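Local coordinates for peroxisomal membrane protein LPX1 (Saccharomyces cerevisiae, PDB 2Y6U) that hydrolyses acyl esters, with lipase and phospholipase A activity, as a peroxisomal alpha/beta hydrolase of yeast, at residues D29-T34 against G106-N111; F112-G117 against Q270-F275; A153-Q158 against K281-R286. One frame throughout, in Å; residues are numbered along the deposited sequence.

Interaction 1 of 3, residues D29-T34 against G106-N111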
loop_
_atom_site.group_PDB
_atom_site.type_symbol
_atom_site.label_atom_id
_atom_site.label_comp_id
_atom_site.label_asym_id
_atom_site.label_seq_id
_atom_site.Cartn_x
_atom_site.Cartn_y
_atom_site.Cartn_z
ATOM N N ASP A 29 0.306 13.173 16.650
ATOM C CA ASP A 29 1.529 12.378 16.912
ATOM C C ASP A 29 1.977 11.680 15.645
ATOM O O ASP A 29 1.149 11.329 14.838
ATOM C CB ASP A 29 1.229 11.310 17.916
ATOM C CG ASP A 29 1.026 11.910 19.358
ATOM O OD1 ASP A 29 1.475 13.050 19.685
ATOM O OD2 ASP A 29 0.369 11.211 20.141
ATOM N N ARG A 30 3.272 11.441 15.509
ATOM C CA ARG A 30 3.736 10.674 14.341
ATOM C C ARG A 30 4.689 9.644 14.908
ATOM O O ARG A 30 5.631 9.972 15.639
ATOM C CB ARG A 30 4.483 11.547 13.320
ATOM C CG ARG A 30 3.617 12.514 12.599
ATOM C CD ARG A 30 2.572 11.838 11.698
ATOM N NE ARG A 30 1.721 12.820 10.982
ATOM C CZ ARG A 30 0.564 13.283 11.390
ATOM N NH1 ARG A 30 0.043 12.927 12.566
ATOM N NH2 ARG A 30 -0.107 14.104 10.609
ATOM N N LEU A 31 4.479 8.420 14.533
ATOM C CA LEU A 31 5.334 7.338 14.985
ATOM C C LEU A 31 6.564 7.167 14.122
ATOM O O LEU A 31 6.653 7.619 12.966
ATOM C CB LEU A 31 4.512 6.020 15.021
ATOM C CG LEU A 31 3.240 6.042 15.910
ATOM C CD1 LEU A 31 2.501 4.623 15.718
ATOM C CD2 LEU A 31 3.568 6.393 17.403
ATOM N N GLU A 32 7.540 6.526 14.731
ATOM C CA GLU A 32 8.807 6.170 14.076
ATOM C C GLU A 32 8.967 4.666 14.121
ATOM O O GLU A 32 8.425 3.937 15.005
ATOM C CB GLU A 32 9.982 6.817 14.828
ATOM C CG GLU A 32 9.996 8.346 14.579
ATOM C CD GLU A 32 11.007 9.077 15.397
ATOM O OE1 GLU A 32 10.854 9.114 16.605
ATOM O OE2 GLU A 32 11.922 9.652 14.811
ATOM N N LEU A 33 9.882 4.239 13.273
ATOM C CA LEU A 33 10.360 2.860 13.207
ATOM C C LEU A 33 11.853 2.785 13.313
ATOM O O LEU A 33 12.511 3.620 12.745
ATOM C CB LEU A 33 10.001 2.276 11.830
ATOM C CG LEU A 33 8.512 2.157 11.448
ATOM C CD1 LEU A 33 8.317 2.190 9.886
ATOM C CD2 LEU A 33 8.054 0.892 12.214
ATOM N N THR A 34 12.354 1.849 14.099
ATOM C CA THR A 34 13.818 1.558 14.177
ATOM C C THR A 34 14.033 0.162 13.654
ATOM O O THR A 34 13.224 -0.751 13.952
ATOM C CB THR A 34 14.340 1.610 15.623
ATOM O OG1 THR A 34 14.153 2.933 16.107
ATOM C CG2 THR A 34 15.827 1.251 15.684
ATOM N N GLY A 106 5.109 7.305 24.803
ATOM C CA GLY A 106 4.128 8.379 24.994
ATOM C C GLY A 106 3.249 8.673 23.753
ATOM O O GLY A 106 2.322 9.430 23.880
ATOM N N ARG A 107 3.616 8.166 22.579
ATOM C CA ARG A 107 2.875 8.399 21.346
ATOM C C ARG A 107 1.884 7.329 20.971
ATOM O O ARG A 107 0.997 7.597 20.150
ATOM C CB ARG A 107 3.798 8.454 20.138
ATOM C CG ARG A 107 4.868 9.525 20.209
ATOM C CD ARG A 107 5.812 9.362 18.975
ATOM N NE ARG A 107 6.932 10.327 19.123
ATOM C CZ ARG A 107 8.124 10.141 18.546
ATOM N NH1 ARG A 107 8.352 9.053 17.787
ATOM N NH2 ARG A 107 9.092 11.021 18.760
ATOM N N LEU A 108 2.056 6.126 21.519
ATOM C CA LEU A 108 1.251 4.979 21.098
ATOM C C LEU A 108 -0.181 5.022 21.689
ATOM O O LEU A 108 -0.389 5.443 22.777
ATOM C CB LEU A 108 1.933 3.690 21.498
ATOM C CG LEU A 108 3.283 3.351 20.855
ATOM C CD1 LEU A 108 3.939 2.170 21.643
ATOM C CD2 LEU A 108 3.147 3.190 19.315
ATOM N N GLY A 109 -1.173 4.726 20.854
ATOM C CA GLY A 109 -2.577 4.542 21.287
ATOM C C GLY A 109 -2.969 3.066 21.433
ATOM O O GLY A 109 -2.107 2.159 21.576
ATOM N N THR A 110 -4.272 2.813 21.540
ATOM C CA THR A 110 -4.792 1.466 21.837
ATOM C C THR A 110 -5.022 0.633 20.558
ATOM O O THR A 110 -5.165 -0.586 20.626
ATOM C CB THR A 110 -6.062 1.547 22.604
ATOM O OG1 THR A 110 -6.999 2.318 21.840
ATOM C CG2 THR A 110 -5.766 2.279 23.961
ATOM N N ASN A 111 -4.955 1.254 19.399
ATOM C CA ASN A 111 -5.337 0.513 18.198
ATOM C C ASN A 111 -4.053 0.119 17.412
ATOM O O ASN A 111 -3.622 0.894 16.591
ATOM C CB ASN A 111 -6.331 1.390 17.401
ATOM C CG ASN A 111 -6.931 0.689 16.058
ATOM O OD1 ASN A 111 -6.605 -0.408 15.814
ATOM N ND2 ASN A 111 -7.890 1.348 15.374
#
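Glu-32 OE1 is gripped by both terminal nitrogens of Arg-107, but unequally, which illustrates how a salt bridge can lean on one strong bond. NH1 lies 2.8 Å from OE1 with an N-H...O angle of 166°, and the oxygen sits at the edge of the guanidinium, close to its plane. The NH2 bond to the same OE1 is weak, at 3.4 Å. OE1 receives NH1 on its anti side, somewhat out of the carboxylate plane, and the two flat groups are turned 49° apart. The other oxygen of Glu-32, OE2, pairs with Arg-103, while Asn-104 OD1 also accepts from Arg-107 NH1, so both charged groups have second partners. The Arg-107 chain runs extended from CG to NE, which carries CD and NE past the carbonyl O of Arg-30, 3.4 Å from CD. Nearer the backbone of Arg-107, the Leu-31 side chain runs antiparallel to that of the arginine, its CD2 packing 3.4 Å from Arg-107 CB and 3.8 Å from Leu-108 CD2. Asp-29 ends near the Arg-107 carbonyl, but its OD1 forms a salt bridge with Arg-363 of the second subunit, placing the contact at the dimer interface. In the fold, this contact joins two irregular loops, one leading into strand 35-40 near the edge of the central sheet, the other linking helix 98-103 to helix 114-125.

Interaction 2 of 3, residues F112-G117 against Q270-F275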
loop_
_atom_site.group_PDB
_atom_site.type_symbol
_atom_site.label_atom_id
_atom_site.label_comp_id
_atom_site.label_asym_id
_atom_site.label_seq_id
_atom_site.Cartn_x
_atom_site.Cartn_y
_atom_site.Cartn_z
ATOM N N PHE A 112 -3.502 -1.076 17.615
ATOM C CA PHE A 112 -2.422 -1.512 16.778
ATOM C C PHE A 112 -2.946 -2.473 15.688
ATOM O O PHE A 112 -3.390 -3.617 15.961
ATOM C CB PHE A 112 -1.325 -2.166 17.615
ATOM C CG PHE A 112 -0.235 -2.724 16.807
ATOM C CD1 PHE A 112 0.512 -1.916 15.974
ATOM C CD2 PHE A 112 -0.009 -4.072 16.788
ATOM C CE1 PHE A 112 1.491 -2.458 15.160
ATOM C CE2 PHE A 112 1.042 -4.589 16.062
ATOM C CZ PHE A 112 1.739 -3.855 15.249
ATOM N N ASN A 113 -2.983 -1.956 14.455
ATOM C CA ASN A 113 -3.625 -2.638 13.346
ATOM C C ASN A 113 -2.449 -3.311 12.582
ATOM O O ASN A 113 -1.504 -2.642 12.089
ATOM C CB ASN A 113 -4.368 -1.585 12.483
ATOM C CG ASN A 113 -4.957 -2.174 11.226
ATOM O OD1 ASN A 113 -4.181 -2.764 10.422
ATOM N ND2 ASN A 113 -6.247 -1.961 10.977
ATOM N N TRP A 114 -2.465 -4.623 12.442
ATOM C CA TRP A 114 -1.267 -5.312 11.940
ATOM C C TRP A 114 -1.038 -4.955 10.471
ATOM O O TRP A 114 0.112 -5.091 10.002
ATOM C CB TRP A 114 -1.413 -6.823 12.072
ATOM C CG TRP A 114 -1.454 -7.353 13.448
ATOM C CD1 TRP A 114 -1.390 -6.634 14.628
ATOM C CD2 TRP A 114 -1.493 -8.697 13.803
ATOM N NE1 TRP A 114 -1.512 -7.478 15.698
ATOM C CE2 TRP A 114 -1.478 -8.757 15.242
ATOM C CE3 TRP A 114 -1.567 -9.893 13.082
ATOM C CZ2 TRP A 114 -1.547 -9.948 15.922
ATOM C CZ3 TRP A 114 -1.534 -11.064 13.738
ATOM C CH2 TRP A 114 -1.608 -11.106 15.192
ATOM N N ILE A 115 -2.098 -4.530 9.757
ATOM C CA ILE A 115 -1.975 -4.101 8.357
ATOM C C ILE A 115 -1.180 -2.773 8.267
ATOM O O ILE A 115 -0.349 -2.589 7.373
ATOM C CB ILE A 115 -3.252 -4.056 7.619
ATOM C CG1 ILE A 115 -3.985 -5.430 7.640
ATOM C CG2 ILE A 115 -2.976 -3.629 6.099
ATOM C CD1 ILE A 115 -5.384 -5.417 7.110
ATOM N N ASP A 116 -1.439 -1.857 9.177
ATOM C CA ASP A 116 -0.582 -0.629 9.340
ATOM C C ASP A 116 0.884 -1.074 9.536
ATOM O O ASP A 116 1.803 -0.508 8.930
ATOM C CB ASP A 116 -0.985 0.200 10.532
ATOM C CG ASP A 116 -2.343 0.859 10.396
ATOM O OD1 ASP A 116 -3.061 0.732 9.374
ATOM O OD2 ASP A 116 -2.779 1.494 11.442
ATOM N N GLY A 117 1.112 -2.059 10.387
ATOM C CA GLY A 117 2.444 -2.582 10.594
ATOM C C GLY A 117 3.064 -3.178 9.279
ATOM O O GLY A 117 4.240 -3.030 9.033
ATOM N N GLN A 270 -10.181 -8.658 15.085
ATOM C CA GLN A 270 -11.322 -8.606 14.246
ATOM C C GLN A 270 -11.399 -7.376 13.361
ATOM O O GLN A 270 -12.170 -7.332 12.378
ATOM C CB GLN A 270 -12.605 -8.704 15.069
ATOM C CG GLN A 270 -12.568 -9.955 15.936
ATOM C CD GLN A 270 -11.823 -9.808 17.310
ATOM O OE1 GLN A 270 -11.078 -8.788 17.640
ATOM N NE2 GLN A 270 -12.022 -10.872 18.137
ATOM N N THR A 271 -10.598 -6.368 13.663
ATOM C CA THR A 271 -10.770 -5.109 12.919
ATOM C C THR A 271 -9.848 -5.137 11.656
ATOM O O THR A 271 -9.917 -4.195 10.834
ATOM C CB THR A 271 -10.328 -3.873 13.765
ATOM O OG1 THR A 271 -8.917 -4.017 14.022
ATOM C CG2 THR A 271 -11.111 -3.778 15.111
ATOM N N PHE A 272 -8.997 -6.119 11.465
ATOM C CA PHE A 272 -8.166 -6.179 10.289
ATOM C C PHE A 272 -7.977 -7.572 9.688
ATOM O O PHE A 272 -7.526 -7.717 8.554
ATOM C CB PHE A 272 -6.753 -5.505 10.613
ATOM C CG PHE A 272 -6.030 -6.106 11.768
ATOM C CD1 PHE A 272 -5.403 -7.296 11.607
ATOM C CD2 PHE A 272 -6.014 -5.499 13.040
ATOM C CE1 PHE A 272 -4.808 -7.938 12.636
ATOM C CE2 PHE A 272 -5.356 -6.102 14.074
ATOM C CZ PHE A 272 -4.734 -7.333 13.869
ATOM N N ALA A 273 -8.256 -8.647 10.434
ATOM C CA ALA A 273 -8.026 -9.951 9.905
ATOM C C ALA A 273 -8.977 -10.219 8.649
ATOM O O ALA A 273 -8.510 -10.867 7.776
ATOM C CB ALA A 273 -8.222 -11.115 11.001
ATOM N N PRO A 274 -10.224 -9.775 8.620
ATOM C CA PRO A 274 -11.076 -10.149 7.478
ATOM C C PRO A 274 -10.496 -9.697 6.141
ATOM O O PRO A 274 -10.572 -10.416 5.159
ATOM C CB PRO A 274 -12.378 -9.438 7.780
ATOM C CG PRO A 274 -12.481 -9.638 9.352
ATOM C CD PRO A 274 -11.090 -9.196 9.678
ATOM N N PHE A 275 -9.891 -8.531 6.157
ATOM C CA PHE A 275 -9.261 -7.975 4.939
ATOM C C PHE A 275 -8.147 -8.889 4.414
ATOM O O PHE A 275 -8.096 -9.245 3.252
ATOM C CB PHE A 275 -8.705 -6.594 5.223
ATOM C CG PHE A 275 -7.977 -6.003 3.995
ATOM C CD1 PHE A 275 -8.689 -5.401 2.997
ATOM C CD2 PHE A 275 -6.660 -6.206 3.822
ATOM C CE1 PHE A 275 -8.018 -4.878 1.864
ATOM C CE2 PHE A 275 -5.997 -5.667 2.717
ATOM C CZ PHE A 275 -6.682 -5.013 1.762
HETATM O O HOH W 1 -7.725 -1.446 13.479
HETATM O O HOH W 2 -8.195 -2.734 8.927
#
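Phe-272 and Trp-114 meet obliquely: the phenyl plane is inclined 34° to the five-membered ring of the indole, with centroids 4.4 Å apart. Phe-272 CZ comes down over one face of the tryptophan and lies 3.3 Å from Trp-114 CG. One face of the Phe-272 ring has the Trp-114 backbone N above its centre, and Trp-114 CB makes an off-centre CH-pi contact with the same ring. A chi1 of 57° sets Phe-272 CG between its own backbone N and carbonyl carbon, a crowded position. The ring itself packs on the N-terminal turn of helix 114-125. Asn-113 passes alongside, pointing the other way, its ND2 3.6 Å from Phe-272 CB. This asparagine is an N-cap whose two ends do different work. OD1 accepts from Asp-116 N (3.1 Å) and, weakly, from Ile-115 N, whereas ND2 donates to two waters that in turn donate to OG1 and O of Thr-271; OG1 is also bonded to Asn-268. Ile-115 extends CD1 between Phe-272 and Phe-275, reaching 3.6 Å from Phe-275 CD2. The contact thus joins the start of helix 114-125 to the start of helix 273-279, with Phe-149 of helix 146-157 packing against Trp-114, Ile-115 and Phe-272.

Interaction 3 of 3, residues A153-Q158 against K281-R286; sequences ACDVLQ and KFVRKR
The C-terminal end of helix 146-157 meets the loop that leads into strand 286-292, an interior strand of the alpha/beta hydrolase sheet, and Asp-155 mediates most of the exchange. In the conformer described, one of two for Lys-285, the lysine NZ lies 2.8 Å from Asp-155 OD1, on its syn lone pair, and forms a salt bridge. The lysine chain is bent at chi2 and chi4, and the buried carboxylate meets an ammonium that also bonds the carbonyl oxygens of Phe-162 and Pro-159. The other oxygen, OD2, lies 3.6 Å from Val-283 CA. Two waters bridge OD2, one to Arg-284 N, whose N-H it accepts, and the other to Phe-282 O. An alanine in place of this aspartate would probably leave the ammonium, in that conformer, without its counter-charge and the two waters without their common partner. Beside this polar patch, the side chains of Val-156 and Val-283 cross at about a right angle, their CG2 atoms 3.7 Å apart. Phe-282 meets Phe-275 of the second subunit edge to face. Helix 146-157 packs on the mainly parallel part of the mixed eight-stranded alpha/beta hydrolase sheet, following strand 137-144 and a GxSxG pattern consistent with a nucleophile elbow.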
loop_
_atom_site.group_PDB
_atom_site.type_symbol
_atom_site.label_atom_id
_atom_site.label_comp_id
_atom_site.label_asym_id
_atom_site.label_seq_id
_atom_site.Cartn_x
_atom_site.Cartn_y
_atom_site.Cartn_z
ATOM N N ALA A 153 0.292 -9.874 4.247
ATOM C CA ALA A 153 -0.282 -8.577 3.965
ATOM C C ALA A 153 0.634 -7.707 3.124
ATOM O O ALA A 153 0.156 -6.977 2.273
ATOM C CB ALA A 153 -0.685 -7.833 5.283
ATOM N N CYS A 154 1.945 -7.834 3.344
ATOM C CA CYS A 154 2.904 -7.170 2.471
ATOM C C CYS A 154 2.697 -7.524 1.038
ATOM O O CYS A 154 2.667 -6.625 0.170
ATOM C CB CYS A 154 4.361 -7.539 2.825
ATOM S SG CYS A 154 4.923 -6.637 4.353
ATOM N N ASP A 155 2.556 -8.782 0.753
ATOM C CA ASP A 155 2.371 -9.196 -0.661
ATOM C C ASP A 155 1.065 -8.712 -1.214
ATOM O O ASP A 155 0.991 -8.285 -2.400
ATOM C CB ASP A 155 2.516 -10.700 -0.822
ATOM C CG ASP A 155 2.603 -11.115 -2.308
ATOM O OD1 ASP A 155 3.683 -10.825 -2.882
ATOM O OD2 ASP A 155 1.576 -11.573 -2.881
ATOM N N VAL A 156 -0.010 -8.695 -0.384
ATOM C CA VAL A 156 -1.273 -8.209 -0.812
ATOM C C VAL A 156 -1.201 -6.751 -1.242
ATOM O O VAL A 156 -1.752 -6.336 -2.280
ATOM C CB VAL A 156 -2.385 -8.432 0.275
ATOM C CG1 VAL A 156 -3.669 -7.659 -0.141
ATOM C CG2 VAL A 156 -2.677 -10.024 0.456
ATOM N N LEU A 157 -0.539 -5.950 -0.419
ATOM C CA LEU A 157 -0.511 -4.540 -0.631
ATOM C C LEU A 157 0.550 -4.118 -1.697
ATOM O O LEU A 157 0.480 -3.022 -2.193
ATOM C CB LEU A 157 -0.121 -3.817 0.677
ATOM C CG LEU A 157 -1.238 -3.967 1.755
ATOM C CD1 LEU A 157 -0.710 -3.338 3.083
ATOM C CD2 LEU A 157 -2.569 -3.303 1.253
ATOM N N GLN A 158 1.528 -4.974 -1.934
ATOM C CA GLN A 158 2.650 -4.665 -2.862
ATOM C C GLN A 158 3.179 -6.045 -3.389
ATOM O O GLN A 158 4.138 -6.586 -2.871
ATOM C CB GLN A 158 3.699 -3.935 -2.094
ATOM C CG GLN A 158 5.045 -3.611 -2.940
ATOM C CD GLN A 158 4.771 -3.229 -4.332
ATOM O OE1 GLN A 158 4.523 -4.098 -5.183
ATOM N NE2 GLN A 158 4.775 -1.906 -4.616
ATOM N N LYS A 281 -6.022 -15.332 -1.326
ATOM C CA LYS A 281 -6.188 -15.857 -2.662
ATOM C C LYS A 281 -5.351 -15.099 -3.748
ATOM O O LYS A 281 -5.111 -15.688 -4.813
ATOM C CB LYS A 281 -7.637 -15.958 -3.087
ATOM C CG LYS A 281 -8.373 -14.612 -3.258
ATOM C CD LYS A 281 -9.844 -14.683 -3.583
ATOM C CE LYS A 281 -10.392 -13.283 -3.785
ATOM N NZ LYS A 281 -11.851 -13.259 -3.915
ATOM N N PHE A 282 -4.935 -13.849 -3.457
ATOM C CA PHE A 282 -4.147 -13.067 -4.404
ATOM C C PHE A 282 -2.658 -13.281 -4.242
ATOM O O PHE A 282 -1.862 -12.771 -5.028
ATOM C CB PHE A 282 -4.519 -11.585 -4.311
ATOM C CG PHE A 282 -5.877 -11.312 -4.870
ATOM C CD1 PHE A 282 -6.153 -11.540 -6.209
ATOM C CD2 PHE A 282 -6.914 -10.886 -4.054
ATOM C CE1 PHE A 282 -7.374 -11.192 -6.730
ATOM C CE2 PHE A 282 -8.139 -10.624 -4.544
ATOM C CZ PHE A 282 -8.416 -10.788 -5.882
ATOM N N VAL A 283 -2.261 -14.021 -3.181
ATOM C CA VAL A 283 -0.850 -14.226 -2.868
ATOM C C VAL A 283 -0.384 -15.436 -3.715
ATOM O O VAL A 283 -0.695 -16.582 -3.403
ATOM C CB VAL A 283 -0.604 -14.477 -1.373
ATOM C CG1 VAL A 283 0.881 -14.895 -1.092
ATOM C CG2 VAL A 283 -1.026 -13.168 -0.580
ATOM N N ARG A 284 0.298 -15.130 -4.795
ATOM C CA ARG A 284 0.636 -16.140 -5.838
ATOM C C ARG A 284 2.040 -16.687 -5.642
ATOM O O ARG A 284 2.412 -17.695 -6.270
ATOM C CB ARG A 284 0.580 -15.518 -7.219
ATOM C CG ARG A 284 -0.734 -15.031 -7.589
ATOM C CD ARG A 284 -0.537 -14.635 -9.009
ATOM N NE ARG A 284 -1.501 -13.675 -9.466
ATOM C CZ ARG A 284 -1.617 -13.319 -10.742
ATOM N NH1 ARG A 284 -0.779 -13.827 -11.655
ATOM N NH2 ARG A 284 -2.550 -12.442 -11.092
ATOM N N LYS A 285 2.783 -16.108 -4.726
ATOM C CA LYS A 285 4.164 -16.469 -4.494
ATOM C C LYS A 285 4.313 -17.797 -3.807
ATOM O O LYS A 285 3.501 -18.174 -2.990
ATOM C CB LYS A 285 4.835 -15.412 -3.573
ATOM C CG LYS A 285 4.706 -14.006 -4.035
ATOM C CD LYS A 285 5.352 -13.735 -5.428
ATOM C CE LYS A 285 5.033 -12.329 -5.944
ATOM N NZ LYS A 285 5.435 -11.273 -4.999
ATOM N N ARG A 286 5.418 -18.470 -4.072
ATOM C CA ARG A 286 5.772 -19.603 -3.274
ATOM C C ARG A 286 5.796 -19.208 -1.803
ATOM O O ARG A 286 6.477 -18.258 -1.431
ATOM C CB ARG A 286 7.184 -20.013 -3.687
ATOM C CG ARG A 286 7.725 -21.137 -2.825
ATOM C CD ARG A 286 7.269 -22.362 -3.350
ATOM N NE ARG A 286 7.920 -23.620 -2.895
ATOM C CZ ARG A 286 7.267 -24.803 -2.824
ATOM N NH1 ARG A 286 5.943 -24.922 -3.114
ATOM N NH2 ARG A 286 7.943 -25.894 -2.441
HETATM O O HOH W 3 1.442 -12.599 -5.305
HETATM O O HOH W 4 -0.819 -10.469 -3.727
#

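How the interactions relate
Read from the N terminus, the three contacts close successively later parts of the chain. Interaction 1 comes first, closing a loop of 71 residues that includes strands 35-40, 51-58 and 84-92. Where residues 106-111 end, residues 112-117 begin, so interaction 2 follows in series and spans a much longer excursion to residues 270-275. Interaction 3 opens within that span and closes beyond it, at 281-286: interactions 2 and 3 cross rather than nest. They also touch, Ile-115 CG2 packing 3.8 Å from Leu-157 CD1. Together they tie helices 114-125, 146-157 and 273-279 to one another, and all three contacts reach the second subunit.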